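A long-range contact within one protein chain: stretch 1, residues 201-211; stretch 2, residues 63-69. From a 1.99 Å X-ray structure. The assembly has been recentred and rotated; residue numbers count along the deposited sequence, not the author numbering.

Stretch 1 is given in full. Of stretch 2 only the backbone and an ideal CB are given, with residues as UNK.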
# COMPACT_ATOMS: atom_id res chain seq x y z
N VAL A 201 -4.43 0.48 -2.85
CA VAL A 201 -3.93 0.06 -1.56
C VAL A 201 -4.20 -1.43 -1.44
O VAL A 201 -5.28 -1.84 -1.04
CB VAL A 201 -4.60 0.83 -0.41
CG1 VAL A 201 -4.10 0.32 0.93
CG2 VAL A 201 -4.33 2.33 -0.54
N GLY A 202 -3.22 -2.24 -1.81
CA GLY A 202 -3.40 -3.68 -1.86
C GLY A 202 -2.44 -4.39 -2.79
O GLY A 202 -1.34 -3.89 -3.07
N VAL A 203 -2.88 -5.55 -3.29
CA VAL A 203 -1.98 -6.49 -3.96
C VAL A 203 -2.62 -7.11 -5.17
O VAL A 203 -3.77 -7.56 -5.11
CB VAL A 203 -1.63 -7.68 -3.03
CG1 VAL A 203 -0.58 -8.56 -3.69
CG2 VAL A 203 -1.14 -7.17 -1.70
N LEU A 204 -1.85 -7.13 -6.25
CA LEU A 204 -2.17 -7.87 -7.44
C LEU A 204 -1.09 -8.90 -7.63
O LEU A 204 0.11 -8.58 -7.52
CB LEU A 204 -2.23 -6.95 -8.67
CG LEU A 204 -2.47 -7.55 -10.06
CD1 LEU A 204 -3.11 -6.48 -10.93
CD2 LEU A 204 -1.19 -8.05 -10.73
N ARG A 205 -1.50 -10.14 -7.88
CA ARG A 205 -0.58 -11.17 -8.40
C ARG A 205 -1.10 -11.72 -9.73
O ARG A 205 -2.29 -12.08 -9.84
CB ARG A 205 -0.41 -12.32 -7.40
CG ARG A 205 0.89 -13.07 -7.61
CD ARG A 205 1.02 -14.23 -6.63
NE ARG A 205 0.26 -15.38 -7.06
CZ ARG A 205 0.05 -16.47 -6.34
NH1 ARG A 205 0.54 -16.59 -5.10
NH2 ARG A 205 -0.64 -17.46 -6.86
N ILE A 206 -0.22 -11.82 -10.73
CA ILE A 206 -0.65 -12.23 -12.07
C ILE A 206 -1.07 -13.70 -12.10
O ILE A 206 -2.17 -14.00 -12.55
CB ILE A 206 0.42 -11.93 -13.15
CG1 ILE A 206 0.64 -10.42 -13.30
CG2 ILE A 206 -0.00 -12.48 -14.52
CD1 ILE A 206 1.89 -10.07 -14.08
N VAL A 207 -0.22 -14.59 -11.63
CA VAL A 207 -0.51 -16.04 -11.68
C VAL A 207 -1.47 -16.45 -10.57
O VAL A 207 -1.22 -16.18 -9.40
CB VAL A 207 0.78 -16.88 -11.58
CG1 VAL A 207 0.46 -18.37 -11.48
CG2 VAL A 207 1.65 -16.61 -12.80
N ASN A 208 -2.56 -17.11 -10.94
CA ASN A 208 -3.58 -17.53 -9.99
C ASN A 208 -3.40 -18.99 -9.56
O ASN A 208 -3.50 -19.91 -10.38
CB ASN A 208 -4.95 -17.34 -10.64
CG ASN A 208 -6.11 -17.70 -9.72
OD1 ASN A 208 -6.08 -18.70 -8.99
ND2 ASN A 208 -7.15 -16.89 -9.78
N ARG A 209 -3.10 -19.18 -8.29
CA ARG A 209 -3.16 -20.51 -7.68
C ARG A 209 -3.03 -20.43 -6.16
O ARG A 209 -2.65 -19.39 -5.61
CB ARG A 209 -2.06 -21.43 -8.23
CG ARG A 209 -0.65 -20.85 -8.13
CD ARG A 209 0.35 -21.96 -8.33
NE ARG A 209 1.76 -21.58 -8.14
CZ ARG A 209 2.63 -21.42 -9.13
NH1 ARG A 209 2.27 -21.56 -10.38
NH2 ARG A 209 3.89 -21.12 -8.85
N ASN A 210 -3.42 -21.52 -5.52
CA ASN A 210 -3.16 -21.73 -4.11
C ASN A 210 -1.68 -21.96 -3.86
O ASN A 210 -0.95 -22.34 -4.78
CB ASN A 210 -3.93 -22.94 -3.60
CG ASN A 210 -5.40 -22.66 -3.42
OD1 ASN A 210 -5.78 -21.60 -2.91
ND2 ASN A 210 -6.24 -23.61 -3.82
N PRO A 211 -1.24 -21.77 -2.61
CA PRO A 211 -1.99 -21.35 -1.44
C PRO A 211 -2.16 -19.83 -1.37
O PRO A 211 -1.59 -19.12 -2.22
CB PRO A 211 -1.12 -21.85 -0.29
CG PRO A 211 0.26 -21.75 -0.81
CD PRO A 211 0.18 -22.01 -2.28
N UNK A 63 -4.78 -6.84 7.28
CA UNK A 63 -4.26 -8.01 6.57
C UNK A 63 -4.96 -8.10 5.24
O UNK A 63 -6.17 -8.25 5.19
CB UNK A 63 -4.45 -9.30 7.38
N UNK A 64 -4.20 -8.03 4.15
CA UNK A 64 -4.77 -8.12 2.81
C UNK A 64 -4.52 -9.53 2.34
O UNK A 64 -3.38 -9.94 2.28
CB UNK A 64 -4.17 -7.09 1.85
N UNK A 65 -5.57 -10.28 2.01
CA UNK A 65 -5.41 -11.65 1.54
C UNK A 65 -5.86 -11.83 0.09
O UNK A 65 -6.99 -11.47 -0.27
CB UNK A 65 -6.19 -12.60 2.45
N UNK A 66 -4.99 -12.42 -0.72
CA UNK A 66 -5.36 -12.89 -2.05
C UNK A 66 -5.39 -14.42 -2.09
O UNK A 66 -4.51 -15.09 -1.55
CB UNK A 66 -4.39 -12.35 -3.10
N UNK A 67 -6.46 -14.97 -2.65
CA UNK A 67 -6.50 -16.41 -2.91
C UNK A 67 -7.03 -16.62 -4.31
O UNK A 67 -7.23 -15.64 -5.04
CB UNK A 67 -7.36 -17.15 -1.88
N UNK A 68 -7.26 -17.88 -4.67
CA UNK A 68 -7.69 -18.22 -6.02
C UNK A 68 -9.06 -17.65 -6.37
O UNK A 68 -9.35 -17.50 -7.54
CB UNK A 68 -7.71 -19.74 -6.19
N UNK A 69 -9.87 -17.30 -5.38
CA UNK A 69 -11.17 -16.67 -5.64
C UNK A 69 -11.12 -15.15 -5.75
O UNK A 69 -12.16 -14.53 -5.96
CB UNK A 69 -12.15 -17.05 -4.53

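Position 63 lies in a strand that begins earlier in the chain, with extended backbone angles, and its ideal CB has no atom of stretch 1 within 5.5 Å. Nothing here selects for size, charge or polarity, so almost any residue compatible with a strand would serve. The deposited residue is K63, whose long side chain makes no contact with stretch 1.

At position 64 the CA-to-CB bond points toward stretch 1, with the ideal CB 4.7 Å from CG2 of V203 and 5.1 Å from CA of G202. What it faces is a methyl group and a glycine without a side chain, so there is no polar partner to win. A compact apolar residue suits such a place, and the extended backbone (phi -100°, psi 121°) favours a beta-branched one; valine, isoleucine or perhaps leucine would be reasonable. The residue is V64, with chi1 in the t well. Its CG1 packs 3.9 Å from CG2 of V203 and lies 4.5 Å from CA of G202, so one methyl group touches both neighbours.

Position 65 follows the strand alternation and turns away, with no atom of stretch 1 within 5.5 Å of its ideal CB. Stretch 1 therefore leaves the choice open, though a beta-branched residue fits the extended backbone. T65 is found there, and its OG1 is hydrogen-bonded elsewhere in the structure.

Position 66 again points toward stretch 1, but with more room to fill: the nearest atom to its ideal CB is O of V203, 5.2 Å away. Beyond lie the CG1 methyl of V203 and the aliphatic base of R205, so a longer apolar chain is wanted; leucine, isoleucine or methionine could bridge the gap. I66 does so, with chi1 p and chi2 t. Its CD1 reaches 4.0 Å from CG1 of V203 and 3.8 Å from CB of R205, while its CG2 rests 3.8 Å from O of V203. NE of R205 donates to O of V207; CD1 of I66 meets the hydrocarbon part of the arginine.

At position 67 the strand has ended and CB points sideways, 4.8 Å from OD1 of N210. A small polar residue able to organise the following turn would suit. OD1 of D67 accepts from the backbone N of position 69 (2.9 Å).

Position 68 is crowded although its CB points sideways: OD1 of N208 is 3.4 Å from the ideal CB and OD1 of N210 4.2 Å. Its main chain offers a carbonyl to N208, a service any residue could give, so the side chain need only be small; serine, threonine or alanine would be plausible. T68 accepts at O from ND2 of N208 (3.2 Å, 165°), and its CG2 fits closely against N of N210 at 3.2 Å.

Position 69 points away, free of stretch 1. A hydroxyl could support the turn, and T69 supplies one: its OG1 donates to OD1 of D67 at 2.6 Å.

Stretch 2 63-69: KVTIDTT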
# COMPACT_ATOMS: atom_id res chain seq x y z
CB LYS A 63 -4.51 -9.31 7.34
CG LYS A 63 -3.69 -10.48 6.81
CD LYS A 63 -4.23 -11.88 7.13
CE LYS A 63 -4.91 -12.03 8.45
NZ LYS A 63 -5.13 -13.46 8.83
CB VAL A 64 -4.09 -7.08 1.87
CG1 VAL A 64 -4.37 -7.39 0.41
CG2 VAL A 64 -4.52 -5.67 2.24
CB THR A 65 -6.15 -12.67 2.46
OG1 THR A 65 -5.63 -12.61 3.79
CG2 THR A 65 -6.01 -14.12 1.93
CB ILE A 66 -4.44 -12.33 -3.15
CG1 ILE A 66 -2.96 -12.58 -2.81
CG2 ILE A 66 -4.74 -10.85 -3.37
CD1 ILE A 66 -1.98 -12.28 -3.92
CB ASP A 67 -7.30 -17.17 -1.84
CG ASP A 67 -8.79 -16.84 -1.85
OD1 ASP A 67 -9.32 -16.22 -2.79
OD2 ASP A 67 -9.44 -17.21 -0.86
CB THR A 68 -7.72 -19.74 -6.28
OG1 THR A 68 -8.69 -20.37 -5.45
CG2 THR A 68 -6.40 -20.34 -6.02
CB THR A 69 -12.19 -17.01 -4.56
OG1 THR A 69 -11.90 -16.25 -3.37
CG2 THR A 69 -12.19 -18.52 -4.27
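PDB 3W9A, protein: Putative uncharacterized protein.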